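PDB 7CBD: exoglucanase A, which hydrolyses the beta-1,4-glucosidic linkages of cellulose with inversion of anomeric configuration, releasing cellobiose from the non-reducing chain ends, this chain being its catalytic domain. Local coordinates for residues A46-A51 with F361-P366; N75-Q80 with N134-S139; T237-P242 with V294-N299. One frame throughout, in Å; residues are numbered along the deposited sequence.

Contact 1 of 3, residues A46-A51 with F361-P366; sequences AGQPTA and FVWIKP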
loop_
_atom_site.group_PDB
_atom_site.type_symbol
_atom_site.label_atom_id
_atom_site.label_comp_id
_atom_site.label_asym_id
_atom_site.label_seq_id
_atom_site.Cartn_x
_atom_site.Cartn_y
_atom_site.Cartn_z
ATOM N N ALA A 46 13.085 1.418 -12.087
ATOM C CA ALA A 46 13.093 2.881 -12.022
ATOM C C ALA A 46 12.113 3.535 -12.990
ATOM O O ALA A 46 11.756 4.706 -12.800
ATOM C CB ALA A 46 14.505 3.408 -12.288
ATOM N N GLY A 47 11.670 2.821 -14.021
ATOM C CA GLY A 47 10.715 3.378 -14.951
ATOM C C GLY A 47 9.267 3.220 -14.554
ATOM O O GLY A 47 8.386 3.679 -15.285
ATOM N N GLN A 48 8.987 2.594 -13.411
ATOM C CA GLN A 48 7.614 2.280 -13.032
ATOM C C GLN A 48 6.998 3.379 -12.169
ATOM O O GLN A 48 7.708 4.085 -11.451
ATOM C CB GLN A 48 7.585 0.959 -12.272
ATOM C CG GLN A 48 7.982 -0.202 -13.167
ATOM C CD GLN A 48 7.052 -0.314 -14.357
ATOM O OE1 GLN A 48 5.845 -0.437 -14.181
ATOM N NE2 GLN A 48 7.600 -0.228 -15.573
ATOM N N PRO A 49 5.670 3.527 -12.237
ATOM C CA PRO A 49 4.979 4.587 -11.485
ATOM C C PRO A 49 4.732 4.185 -10.034
ATOM O O PRO A 49 4.258 3.080 -9.753
ATOM C CB PRO A 49 3.650 4.735 -12.238
ATOM C CG PRO A 49 3.383 3.362 -12.752
ATOM C CD PRO A 49 4.744 2.781 -13.109
ATOM N N THR A 50 5.021 5.111 -9.116
ATOM C CA THR A 50 4.802 4.929 -7.687
ATOM C C THR A 50 4.067 6.143 -7.132
ATOM O O THR A 50 4.131 7.243 -7.690
ATOM C CB THR A 50 6.134 4.777 -6.930
ATOM O OG1 THR A 50 6.986 5.892 -7.227
ATOM C CG2 THR A 50 6.840 3.487 -7.310
ATOM N N ALA A 51 3.381 5.944 -6.011
ATOM C CA ALA A 51 2.644 7.036 -5.399
ATOM C C ALA A 51 3.577 7.965 -4.636
ATOM O O ALA A 51 4.599 7.546 -4.081
ATOM C CB ALA A 51 1.577 6.503 -4.447
ATOM N N PHE A 361 -3.675 -2.364 -11.019
ATOM C CA PHE A 361 -2.611 -2.609 -10.052
ATOM C C PHE A 361 -1.753 -1.354 -9.996
ATOM O O PHE A 361 -1.480 -0.725 -11.029
ATOM C CB PHE A 361 -1.743 -3.807 -10.455
ATOM C CG PHE A 361 -2.478 -5.114 -10.466
ATOM C CD1 PHE A 361 -3.436 -5.392 -9.503
ATOM C CD2 PHE A 361 -2.204 -6.074 -11.431
ATOM C CE1 PHE A 361 -4.116 -6.594 -9.508
ATOM C CE2 PHE A 361 -2.881 -7.287 -11.439
ATOM C CZ PHE A 361 -3.844 -7.541 -10.481
ATOM N N VAL A 362 -1.339 -0.986 -8.781
ATOM C CA VAL A 362 -0.591 0.237 -8.526
ATOM C C VAL A 362 0.544 -0.099 -7.572
ATOM O O VAL A 362 0.487 -1.081 -6.829
ATOM C CB VAL A 362 -1.489 1.340 -7.919
ATOM C CG1 VAL A 362 -2.406 1.927 -8.972
ATOM C CG2 VAL A 362 -2.315 0.760 -6.776
ATOM N N TRP A 363 1.585 0.733 -7.592
ATOM C CA TRP A 363 2.639 0.701 -6.575
ATOM C C TRP A 363 2.411 1.916 -5.688
ATOM O O TRP A 363 2.848 3.028 -6.013
ATOM C CB TRP A 363 4.030 0.717 -7.194
ATOM C CG TRP A 363 4.428 -0.583 -7.800
ATOM C CD1 TRP A 363 3.673 -1.722 -7.901
ATOM C CD2 TRP A 363 5.694 -0.884 -8.391
ATOM N NE1 TRP A 363 4.407 -2.718 -8.517
ATOM C CE2 TRP A 363 5.645 -2.221 -8.837
ATOM C CE3 TRP A 363 6.864 -0.146 -8.591
ATOM C CZ2 TRP A 363 6.726 -2.837 -9.472
ATOM C CZ3 TRP A 363 7.936 -0.754 -9.224
ATOM C CH2 TRP A 363 7.858 -2.090 -9.657
ATOM N N ILE A 364 1.703 1.711 -4.579
ATOM C CA ILE A 364 1.470 2.812 -3.655
ATOM C C ILE A 364 2.701 3.031 -2.782
ATOM O O ILE A 364 3.326 4.094 -2.817
ATOM C CB ILE A 364 0.177 2.613 -2.840
ATOM C CG1 ILE A 364 -1.040 2.445 -3.762
ATOM C CG2 ILE A 364 -0.034 3.792 -1.916
ATOM C CD1 ILE A 364 -1.278 3.601 -4.734
ATOM N N LYS A 365 3.099 2.019 -2.023
ATOM C CA LYS A 365 4.398 2.079 -1.358
ATOM C C LYS A 365 5.496 2.022 -2.419
ATOM O O LYS A 365 5.439 1.169 -3.310
ATOM C CB LYS A 365 4.544 0.886 -0.424
ATOM C CG LYS A 365 5.870 0.838 0.310
ATOM C CD LYS A 365 5.948 1.909 1.387
ATOM C CE LYS A 365 7.260 1.801 2.160
ATOM N NZ LYS A 365 7.303 2.696 3.352
ATOM N N PRO A 366 6.502 2.896 -2.371
ATOM C CA PRO A 366 7.590 2.826 -3.370
ATOM C C PRO A 366 8.623 1.791 -2.965
ATOM O O PRO A 366 9.214 1.893 -1.876
ATOM C CB PRO A 366 8.190 4.242 -3.344
ATOM C CG PRO A 366 7.152 5.108 -2.613
ATOM C CD PRO A 366 6.565 4.149 -1.601
HETATM O O HOH W 1 1.443 2.820 -9.515
#

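Contact 2 of 3, residues N75-Q80 with N134-S139; sequences NAVAQQ and NPEYES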
loop_
_atom_site.group_PDB
_atom_site.type_symbol
_atom_site.label_atom_id
_atom_site.label_comp_id
_atom_site.label_asym_id
_atom_site.label_seq_id
_atom_site.Cartn_x
_atom_site.Cartn_y
_atom_site.Cartn_z
ATOM N N ASN A 75 5.304 18.203 -12.660
ATOM C CA ASN A 75 5.882 17.106 -13.435
ATOM C C ASN A 75 4.789 16.278 -14.087
ATOM O O ASN A 75 4.929 15.840 -15.235
ATOM C CB ASN A 75 6.707 16.185 -12.542
ATOM C CG ASN A 75 7.922 16.852 -11.956
ATOM O OD1 ASN A 75 8.378 17.893 -12.430
ATOM N ND2 ASN A 75 8.463 16.246 -10.897
ATOM N N ALA A 76 3.712 16.013 -13.345
ATOM C CA ALA A 76 2.623 15.206 -13.875
ATOM C C ALA A 76 1.966 15.870 -15.079
ATOM O O ALA A 76 1.636 15.187 -16.056
ATOM C CB ALA A 76 1.594 14.908 -12.782
ATOM N N VAL A 77 1.751 17.195 -15.048
ATOM C CA VAL A 77 1.155 17.788 -16.250
ATOM C C VAL A 77 2.088 17.669 -17.449
ATOM O O VAL A 77 1.633 17.410 -18.566
ATOM C CB VAL A 77 0.469 19.172 -16.090
ATOM C CG1 VAL A 77 0.219 19.612 -14.664
ATOM C CG2 VAL A 77 1.039 20.274 -17.043
ATOM N N ALA A 78 3.408 17.779 -17.234
ATOM C CA ALA A 78 4.334 17.607 -18.356
ATOM C C ALA A 78 4.308 16.172 -18.879
ATOM O O ALA A 78 4.315 15.946 -20.093
ATOM C CB ALA A 78 5.750 18.018 -17.946
ATOM N N GLN A 79 4.257 15.189 -17.974
ATOM C CA GLN A 79 4.194 13.792 -18.396
ATOM C C GLN A 79 2.902 13.498 -19.148
ATOM O O GLN A 79 2.913 12.754 -20.137
ATOM C CB GLN A 79 4.347 12.867 -17.184
ATOM C CG GLN A 79 5.755 12.826 -16.634
ATOM C CD GLN A 79 5.886 11.920 -15.421
ATOM O OE1 GLN A 79 5.188 10.913 -15.309
ATOM N NE2 GLN A 79 6.790 12.270 -14.508
ATOM N N GLN A 80 1.785 14.089 -18.711
ATOM C CA GLN A 80 0.521 13.893 -19.414
ATOM C C GLN A 80 0.590 14.445 -20.833
ATOM O O GLN A 80 0.123 13.802 -21.782
ATOM C CB GLN A 80 -0.623 14.542 -18.630
ATOM C CG GLN A 80 -2.017 14.205 -19.151
ATOM C CD GLN A 80 -2.381 15.012 -20.382
ATOM O OE1 GLN A 80 -2.138 16.224 -20.434
ATOM N NE2 GLN A 80 -2.933 14.344 -21.390
ATOM N N ASN A 134 -6.067 23.748 -8.174
ATOM C CA ASN A 134 -5.560 24.813 -9.024
ATOM C C ASN A 134 -5.891 24.503 -10.482
ATOM O O ASN A 134 -5.689 23.366 -10.928
ATOM C CB ASN A 134 -4.048 24.904 -8.838
ATOM C CG ASN A 134 -3.453 26.145 -9.464
ATOM O OD1 ASN A 134 -3.655 26.417 -10.642
ATOM N ND2 ASN A 134 -2.713 26.906 -8.676
ATOM N N PRO A 135 -6.402 25.474 -11.251
ATOM C CA PRO A 135 -6.718 25.199 -12.666
ATOM C C PRO A 135 -5.536 24.691 -13.473
ATOM O O PRO A 135 -5.742 24.067 -14.521
ATOM C CB PRO A 135 -7.211 26.554 -13.190
ATOM C CG PRO A 135 -7.717 27.258 -11.998
ATOM C CD PRO A 135 -6.845 26.819 -10.843
ATOM N N GLU A 136 -4.307 24.935 -13.014
ATOM C CA GLU A 136 -3.119 24.404 -13.670
ATOM C C GLU A 136 -3.132 22.884 -13.772
ATOM O O GLU A 136 -2.459 22.323 -14.644
ATOM C CB GLU A 136 -1.879 24.853 -12.897
ATOM C CG GLU A 136 -0.571 24.350 -13.462
ATOM C CD GLU A 136 -0.317 24.857 -14.866
ATOM O OE1 GLU A 136 0.315 24.128 -15.664
ATOM O OE2 GLU A 136 -0.757 25.983 -15.183
ATOM N N TYR A 137 -3.878 22.199 -12.908
ATOM C CA TYR A 137 -3.833 20.744 -12.838
ATOM C C TYR A 137 -5.093 20.083 -13.374
ATOM O O TYR A 137 -5.257 18.870 -13.220
ATOM C CB TYR A 137 -3.489 20.286 -11.418
ATOM C CG TYR A 137 -2.246 20.990 -10.935
ATOM C CD1 TYR A 137 -2.245 21.731 -9.762
ATOM C CD2 TYR A 137 -1.085 20.963 -11.696
ATOM C CE1 TYR A 137 -1.108 22.400 -9.348
ATOM C CE2 TYR A 137 0.050 21.626 -11.296
ATOM C CZ TYR A 137 0.039 22.342 -10.125
ATOM O OH TYR A 137 1.177 23.000 -9.723
ATOM N N GLU A 138 -5.966 20.840 -14.042
ATOM C CA GLU A 138 -7.173 20.245 -14.600
ATOM C C GLU A 138 -6.866 19.199 -15.666
ATOM O O GLU A 138 -7.706 18.334 -15.927
ATOM C CB GLU A 138 -8.102 21.339 -15.129
ATOM C CG GLU A 138 -8.696 22.189 -14.011
ATOM C CD GLU A 138 -9.780 23.126 -14.484
ATOM O OE1 GLU A 138 -9.848 23.397 -15.701
ATOM O OE2 GLU A 138 -10.563 23.598 -13.633
ATOM N N SER A 139 -5.675 19.237 -16.260
ATOM C CA SER A 139 -5.311 18.312 -17.326
ATOM C C SER A 139 -4.821 16.960 -16.816
ATOM O O SER A 139 -4.496 16.092 -17.635
ATOM C CB SER A 139 -4.240 18.942 -18.217
ATOM O OG SER A 139 -3.099 19.283 -17.454
HETATM O O HOH W 2 -1.134 17.977 -18.736
#

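Contact 3 of 3, residues T237-P242 with V294-N299; sequences TPLEEP and VDTSRN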
loop_
_atom_site.group_PDB
_atom_site.type_symbol
_atom_site.label_atom_id
_atom_site.label_comp_id
_atom_site.label_asym_id
_atom_site.label_seq_id
_atom_site.Cartn_x
_atom_site.Cartn_y
_atom_site.Cartn_z
ATOM N N THR A 237 0.989 -9.053 1.431
ATOM C CA THR A 237 0.140 -10.216 1.226
ATOM C C THR A 237 0.027 -10.500 -0.269
ATOM O O THR A 237 -0.210 -9.569 -1.051
ATOM C CB THR A 237 -1.226 -9.943 1.835
ATOM O OG1 THR A 237 -1.051 -9.708 3.237
ATOM C CG2 THR A 237 -2.156 -11.127 1.624
ATOM N N PRO A 238 0.227 -11.745 -0.712
ATOM C CA PRO A 238 0.332 -11.997 -2.154
ATOM C C PRO A 238 -0.935 -11.652 -2.911
ATOM O O PRO A 238 -2.046 -11.696 -2.379
ATOM C CB PRO A 238 0.630 -13.500 -2.251
ATOM C CG PRO A 238 0.342 -14.056 -0.919
ATOM C CD PRO A 238 0.521 -12.948 0.080
ATOM N N LEU A 239 -0.740 -11.322 -4.184
ATOM C CA LEU A 239 -1.863 -11.125 -5.087
ATOM C C LEU A 239 -2.692 -12.400 -5.189
ATOM O O LEU A 239 -3.921 -12.375 -5.053
ATOM C CB LEU A 239 -1.327 -10.700 -6.455
ATOM C CG LEU A 239 -2.368 -10.290 -7.490
ATOM C CD1 LEU A 239 -3.149 -9.061 -7.009
ATOM C CD2 LEU A 239 -1.708 -10.029 -8.828
ATOM N N GLU A 240 -2.026 -13.528 -5.433
ATOM C CA GLU A 240 -2.657 -14.838 -5.473
ATOM C C GLU A 240 -1.742 -15.846 -4.796
ATOM O O GLU A 240 -0.513 -15.728 -4.848
ATOM C CB GLU A 240 -2.912 -15.318 -6.910
ATOM C CG GLU A 240 -4.060 -14.609 -7.601
ATOM C CD GLU A 240 -4.578 -15.368 -8.804
ATOM O OE1 GLU A 240 -3.857 -15.423 -9.817
ATOM O OE2 GLU A 240 -5.706 -15.908 -8.732
ATOM N N GLU A 241 -2.359 -16.838 -4.149
ATOM C CA GLU A 241 -1.637 -18.016 -3.693
ATOM C C GLU A 241 -1.853 -19.108 -4.733
ATOM O O GLU A 241 -2.904 -19.764 -4.727
ATOM C CB GLU A 241 -2.140 -18.466 -2.320
ATOM C CG GLU A 241 -1.578 -17.648 -1.159
ATOM C CD GLU A 241 -0.100 -17.908 -0.897
ATOM O OE1 GLU A 241 0.509 -18.757 -1.588
ATOM O OE2 GLU A 241 0.461 -17.257 0.007
ATOM N N PRO A 242 -0.905 -19.337 -5.645
ATOM C CA PRO A 242 -1.182 -20.221 -6.791
ATOM C C PRO A 242 -1.377 -21.678 -6.415
ATOM O O PRO A 242 -2.136 -22.390 -7.086
ATOM C CB PRO A 242 0.059 -20.041 -7.675
ATOM C CG PRO A 242 1.139 -19.616 -6.713
ATOM C CD PRO A 242 0.442 -18.745 -5.708
ATOM N N VAL A 294 -5.127 -2.922 -5.957
ATOM C CA VAL A 294 -4.182 -3.625 -5.094
ATOM C C VAL A 294 -2.816 -2.978 -5.262
ATOM O O VAL A 294 -2.361 -2.780 -6.394
ATOM C CB VAL A 294 -4.102 -5.135 -5.394
ATOM C CG1 VAL A 294 -3.106 -5.800 -4.447
ATOM C CG2 VAL A 294 -5.453 -5.790 -5.253
ATOM N N ASP A 295 -2.172 -2.649 -4.139
ATOM C CA ASP A 295 -0.775 -2.231 -4.122
ATOM C C ASP A 295 0.079 -3.477 -4.304
ATOM O O ASP A 295 0.197 -4.293 -3.382
ATOM C CB ASP A 295 -0.459 -1.566 -2.785
ATOM C CG ASP A 295 0.961 -1.023 -2.713
ATOM O OD1 ASP A 295 1.728 -1.198 -3.683
ATOM O OD2 ASP A 295 1.312 -0.402 -1.689
ATOM N N THR A 296 0.663 -3.630 -5.495
ATOM C CA THR A 296 1.478 -4.789 -5.849
ATOM C C THR A 296 2.976 -4.511 -5.722
ATOM O O THR A 296 3.799 -5.279 -6.237
ATOM C CB THR A 296 1.133 -5.257 -7.266
ATOM O OG1 THR A 296 1.283 -4.159 -8.173
ATOM C CG2 THR A 296 -0.299 -5.763 -7.333
ATOM N N SER A 297 3.342 -3.447 -5.002
ATOM C CA SER A 297 4.736 -3.024 -4.933
ATOM C C SER A 297 5.649 -4.096 -4.353
ATOM O O SER A 297 6.804 -4.223 -4.782
ATOM C CB SER A 297 4.844 -1.744 -4.114
ATOM O OG SER A 297 4.206 -1.862 -2.850
ATOM N N ARG A 298 5.178 -4.841 -3.344
ATOM C CA ARG A 298 6.079 -5.707 -2.593
ATOM C C ARG A 298 5.442 -7.043 -2.233
ATOM O O ARG A 298 5.839 -7.670 -1.243
ATOM C CB ARG A 298 6.624 -5.001 -1.340
ATOM C CG ARG A 298 7.360 -3.702 -1.651
ATOM C CD ARG A 298 7.973 -3.064 -0.419
ATOM N NE ARG A 298 6.937 -2.747 0.562
ATOM C CZ ARG A 298 7.167 -2.188 1.748
ATOM N NH1 ARG A 298 8.411 -1.888 2.119
ATOM N NH2 ARG A 298 6.152 -1.947 2.576
ATOM N N ASN A 299 4.486 -7.520 -3.037
ATOM C CA ASN A 299 3.727 -8.723 -2.708
ATOM C C ASN A 299 4.007 -9.891 -3.652
ATOM O O ASN A 299 3.213 -10.833 -3.708
ATOM C CB ASN A 299 2.222 -8.440 -2.603
ATOM C CG ASN A 299 1.591 -8.058 -3.930
ATOM O OD1 ASN A 299 2.252 -8.014 -4.963
ATOM N ND2 ASN A 299 0.291 -7.770 -3.900
HETATM O O HOH W 3 1.813 -12.095 -5.646
#

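Contact 1 of 3, residues A46-A51 with F361-P366
Trp-363 meets Thr-50 and Ala-51 at the seam of the incomplete alpha/beta barrel of glycoside hydrolase family 6. Here the loop leading into strand 52-54 lies against the chain leaving strand 358-362, two strands that are not paired with each other in the sheet. The backbones are joined by one direct hydrogen bond, from Ala-51 N to Trp-363 O at 3.0 Å; the donor sits nearly along the C=O axis (161°), although the bond bends at the hydrogen. The same oxygen also takes a CA-H contact from Thr-50 CA at 3.2 Å, so two consecutive residues converge on it. Trp-363 has CG anti to its own carbonyl carbon (chi1 -75°), and its indole lies beside residues 48-50. Thr-50 CG2 reaches the six-membered part of the ring at its edge, in plane, 3.9 Å from Trp-363 CE3. Farther along, Gln-48 CB approaches Trp-363 CZ3 to 3.5 Å, with the glutamine amide turned 70° from the indole plane. The ring's polar end is held elsewhere, NE1 donating to Arg-344 O, while Phe-345 meets the indole at a steep angle. Ala-51 points its methyl at Ile-364, CB lying 3.4 Å from Ile-364 O and also touching that side chain. Beyond this, Pro-366 rests on Thr-50, its side chain about 8 Å from that of Asp-371, the predicted nucleophile. A water completes the junction: it donates to Pro-49 O and accepts from Trp-363 N, each at 2.8 Å.

Contact 2 of 3, residues N75-Q80 with N134-S139
Val-77 and Tyr-137 form the tight part of this surface contact, in which helix 69-83, on the outside of the alpha/beta barrel, packs against the loop between helix 114-132 and strand 141-146. Val-77 CG1 comes to 3.5 Å from Tyr-137 CD2, meeting the ring at its edge and in plane, the two side chains crossing at about a right angle. Glu-136 CB lies 4.0 Å above the centre of one face of the same ring, and Tyr-137 OH is hydrogen-bonded to Asp-74, one turn back along the helix, which fixes the far end of the phenol. The solvent side is looser: Glu-136 OE1 stays 4.2 Å from Val-77 CG2, and Ser-139, besides touching Val-77 CB with OG, is linked to the helix through water. That water donates to Val-77 O and to Gln-80 OE1 and accepts from Ser-139 OG. Gln-80, with CG anti to its backbone N (chi1 -170°), lays CG 3.5 Å from Ser-139 O, while its NE2 donates to Val-85 O. An alanine at Gln-80 would probably leave the bridging water short of one acceptor and Val-85 O without this donor, and open a gap beside Ser-139 O. The loop is shaped by an Asx turn, Glu-136 N donating to Asn-134 OD1 at 2.9 Å in a nearly straight bond (169°).

Contact 3 of 3, residues T237-P242 with V294-N299
Asn-299 turns its side chain toward the backbone of Thr-237, Pro-238 and Leu-239. Its CG stands between its own backbone N and carbonyl carbon (chi1 67°), and CB is pressed to 3.1 Å from Thr-237 O. The amide ND2 gives that oxygen only a weak, bent hydrogen bond of 3.4 Å; its stronger partner is Asp-232 OD2. Pro-238 presents its CA-H to Asn-299 O at 3.5 Å, and a water accepting from Leu-239 N donates to that same carbonyl. On the apolar side, Leu-239 and Val-294 cross obliquely: Leu-239 CG is anti to its backbone N (chi1 -173°), and CD1 meets Val-294 CG1 at 4.1 Å. Within 294-299, Asp-295 OD1 accepts from both Ser-297 N and Ser-297 OG, at 2.7 Å from the hydroxyl; both donors approach from the same face of the carboxylate, well out of its plane. The first of these bonds makes an Asx turn, which bends the chain toward Arg-298, whose NH2 forms a salt bridge with Asp-371, the predicted nucleophile. Loops meeting beyond the C-terminal ends of neighbouring parallel strands, here 228-231 and 291-295, are typical of the active-site end of alpha/beta barrels.

How the contacts relate
Contacts 1 and 3 are buried, each centred about 10 Å from the middle of the chain, whereas contact 2 lies at the surface. Contacts 1 and 3 reach the same sheet: strands 358-362 and 291-295 are neighbours, and the contacts touch directly, Val-362 O taking a probable hydrogen bond from Thr-296 N at 2.9 Å. Contact 2 instead joins elements outside the sheet, its nearest atoms about 7 Å from contact 1 and 17 Å from contact 3. All three pairs of segments share a water, but only contact 2 has no direct hydrogen bond across it, and that of contact 3 is weak. Backbone and indole dominate contact 1, an asparagine against backbone contact 3. Along the chain, contact 1 encloses both others.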